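Local coordinates for uncharacterized protein (Parabacteroides merdae, PDB 4R7F), which is of unknown function, but carries immunoglobulin-like beta-sandwich domains and a region related to the first domain of type 9 secretion system plug proteins, at residues Gly221-Arg226 with Gln369-Tyr374. Sequence-based numbering, arbitrary orientation.
Sequences GNEYRR and QTQNEY. With MG (magnesium ion), chain G.
A magnesium site joins two linkers between immunoglobulin-like beta-sandwich domains: 221-226 runs from strand 207-219 into strand 225-228, while segment 369-374 leads into strand 373-380. E223 reaches across to the metal. From its CB, CG turns anti to the carbonyl carbon (chi1 -51°), and a bend at chi2 (-59°) swings the carboxylate over to the other segment, bringing CD 3.6 Å from Q371 N. Its two oxygens divide the work. OE1 binds MG at 2.4 Å, whereas OE2 accepts the backbone N-H of Q371 through its syn lone pair (OE2 to N 2.8 Å), almost straight at 167°. OE2 also takes a hydrogen bond with Y264, so both oxygens are held and the carboxylate is fixed in rotation. Q371 serves the metal through its backbone O, 2.2 Å from MG; D269 and D271 complete the protein ligands, and three carboxylates, if all ionised, would more than balance the ion's charge. Beside the site, T370 packs its methyl CG2 against the N222 carbonyl, 3.4 Å from its C, while OG1 lies 2.9 Å from G221 O. One metal-bound water bridges the loops, donating one proton to N222 O and the other to N372 OD1 at 2.8 Å.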
loop_
_atom_site.group_PDB
_atom_site.type_symbol
_atom_site.label_atom_id
_atom_site.label_comp_id
_atom_site.label_asym_id
_atom_site.label_seq_id
_atom_site.Cartn_x
_atom_site.Cartn_y
_atom_site.Cartn_z
ATOM N N GLY A 221 -3.239 17.771 4.606
ATOM C CA GLY A 221 -1.784 17.981 4.601
ATOM C C GLY A 221 -1.178 17.767 3.234
ATOM O O GLY A 221 -1.854 17.944 2.193
ATOM N N ASN A 222 0.088 17.371 3.254
ATOM C CA ASN A 222 0.936 17.322 2.084
ATOM C C ASN A 222 1.907 16.168 2.288
ATOM O O ASN A 222 2.038 15.639 3.412
ATOM C CB ASN A 222 1.722 18.628 1.925
ATOM C CG ASN A 222 2.192 18.879 0.485
ATOM O OD1 ASN A 222 2.222 17.977 -0.330
ATOM N ND2 ASN A 222 2.562 20.103 0.187
ATOM N N GLU A 223 2.569 15.753 1.208
ATOM C CA GLU A 223 3.642 14.764 1.337
ATOM C C GLU A 223 4.750 15.433 2.106
ATOM O O GLU A 223 5.004 16.640 1.958
ATOM C CB GLU A 223 4.155 14.224 -0.013
ATOM C CG GLU A 223 3.056 13.712 -0.979
ATOM C CD GLU A 223 2.170 12.577 -0.442
ATOM O OE1 GLU A 223 2.449 11.959 0.622
ATOM O OE2 GLU A 223 1.147 12.314 -1.111
ATOM N N TYR A 224 5.372 14.646 2.961
ATOM C CA TYR A 224 6.408 15.148 3.821
ATOM C C TYR A 224 7.574 15.521 2.931
ATOM O O TYR A 224 7.776 14.975 1.814
ATOM C CB TYR A 224 6.847 14.099 4.865
ATOM C CG TYR A 224 5.884 13.888 6.008
ATOM C CD1 TYR A 224 4.658 13.335 5.808
ATOM C CD2 TYR A 224 6.228 14.241 7.321
ATOM C CE1 TYR A 224 3.764 13.148 6.860
ATOM C CE2 TYR A 224 5.356 14.075 8.367
ATOM C CZ TYR A 224 4.117 13.506 8.141
ATOM O OH TYR A 224 3.217 13.320 9.171
ATOM N N ARG A 225 8.324 16.489 3.442
ATOM C CA ARG A 225 9.578 16.898 2.873
ATOM C C ARG A 225 10.608 15.824 3.133
ATOM O O ARG A 225 10.553 15.125 4.171
ATOM C CB ARG A 225 10.059 18.203 3.517
ATOM C CG ARG A 225 9.175 19.405 3.248
ATOM C CD ARG A 225 9.460 20.514 4.246
ATOM N NE ARG A 225 8.447 21.544 4.263
ATOM C CZ ARG A 225 8.415 22.592 3.447
ATOM N NH1 ARG A 225 9.331 22.769 2.505
ATOM N NH2 ARG A 225 7.444 23.470 3.580
ATOM N N ARG A 226 11.559 15.699 2.201
ATOM C CA ARG A 226 12.592 14.650 2.307
ATOM C C ARG A 226 13.960 15.235 2.129
ATOM O O ARG A 226 14.151 16.257 1.452
ATOM C CB ARG A 226 12.368 13.509 1.310
ATOM C CG ARG A 226 11.045 12.762 1.495
ATOM C CD ARG A 226 10.525 12.139 0.206
ATOM N NE ARG A 226 11.477 11.195 -0.414
ATOM C CZ ARG A 226 11.813 11.163 -1.710
ATOM N NH1 ARG A 226 11.290 12.014 -2.594
ATOM N NH2 ARG A 226 12.681 10.259 -2.136
ATOM N N GLN A 369 -5.426 15.062 -2.296
ATOM C CA GLN A 369 -4.737 13.938 -2.942
ATOM C C GLN A 369 -3.698 13.274 -2.057
ATOM O O GLN A 369 -3.275 12.165 -2.361
ATOM C CB GLN A 369 -3.976 14.363 -4.226
ATOM C CG GLN A 369 -4.728 15.154 -5.289
ATOM C CD GLN A 369 -4.716 16.673 -5.082
ATOM O OE1 GLN A 369 -4.645 17.202 -3.956
ATOM N NE2 GLN A 369 -4.785 17.384 -6.181
ATOM N N THR A 370 -3.214 13.986 -1.033
ATOM C CA THR A 370 -2.054 13.558 -0.255
ATOM C C THR A 370 -2.225 12.125 0.294
ATOM O O THR A 370 -3.261 11.770 0.871
ATOM C CB THR A 370 -1.797 14.556 0.911
ATOM O OG1 THR A 370 -1.416 15.807 0.342
ATOM C CG2 THR A 370 -0.685 14.066 1.850
ATOM N N GLN A 371 -1.207 11.319 0.101
ATOM C CA GLN A 371 -1.164 9.969 0.668
ATOM C C GLN A 371 -0.840 10.072 2.160
ATOM O O GLN A 371 0.263 10.507 2.554
ATOM C CB GLN A 371 -0.126 9.101 -0.079
ATOM C CG GLN A 371 0.042 7.674 0.485
ATOM C CD GLN A 371 1.034 7.494 1.680
ATOM O OE1 GLN A 371 2.151 8.067 1.720
ATOM N NE2 GLN A 371 0.630 6.631 2.636
ATOM N N ASN A 372 -1.807 9.699 2.993
ATOM C CA ASN A 372 -1.614 9.660 4.452
ATOM C C ASN A 372 -2.029 8.311 4.951
ATOM O O ASN A 372 -2.701 7.565 4.245
ATOM C CB ASN A 372 -2.472 10.720 5.141
ATOM C CG ASN A 372 -1.962 12.118 4.900
ATOM O OD1 ASN A 372 -0.780 12.434 5.130
ATOM N ND2 ASN A 372 -2.830 12.956 4.414
ATOM N N GLU A 373 -1.632 7.983 6.165
ATOM C CA GLU A 373 -2.113 6.759 6.791
ATOM C C GLU A 373 -2.903 7.090 8.048
ATOM O O GLU A 373 -2.660 8.109 8.672
ATOM C CB GLU A 373 -0.959 5.833 7.132
ATOM C CG GLU A 373 -0.053 6.322 8.245
ATOM C CD GLU A 373 1.214 5.513 8.310
ATOM O OE1 GLU A 373 2.026 5.609 7.363
ATOM O OE2 GLU A 373 1.384 4.778 9.284
ATOM N N TYR A 374 -3.834 6.217 8.408
ATOM C CA TYR A 374 -4.671 6.403 9.573
ATOM C C TYR A 374 -4.758 5.094 10.294
ATOM O O TYR A 374 -5.131 4.103 9.699
ATOM C CB TYR A 374 -6.076 6.821 9.161
ATOM C CG TYR A 374 -6.072 8.119 8.441
ATOM C CD1 TYR A 374 -5.842 8.180 7.081
ATOM C CD2 TYR A 374 -6.229 9.302 9.117
ATOM C CE1 TYR A 374 -5.817 9.397 6.408
ATOM C CE2 TYR A 374 -6.226 10.520 8.443
ATOM C CZ TYR A 374 -6.001 10.574 7.101
ATOM O OH TYR A 374 -5.926 11.824 6.457
HETATM MG MG MG G . 2.381 10.871 2.717
HETATM O O HOH W 1 1.666 12.838 3.867
#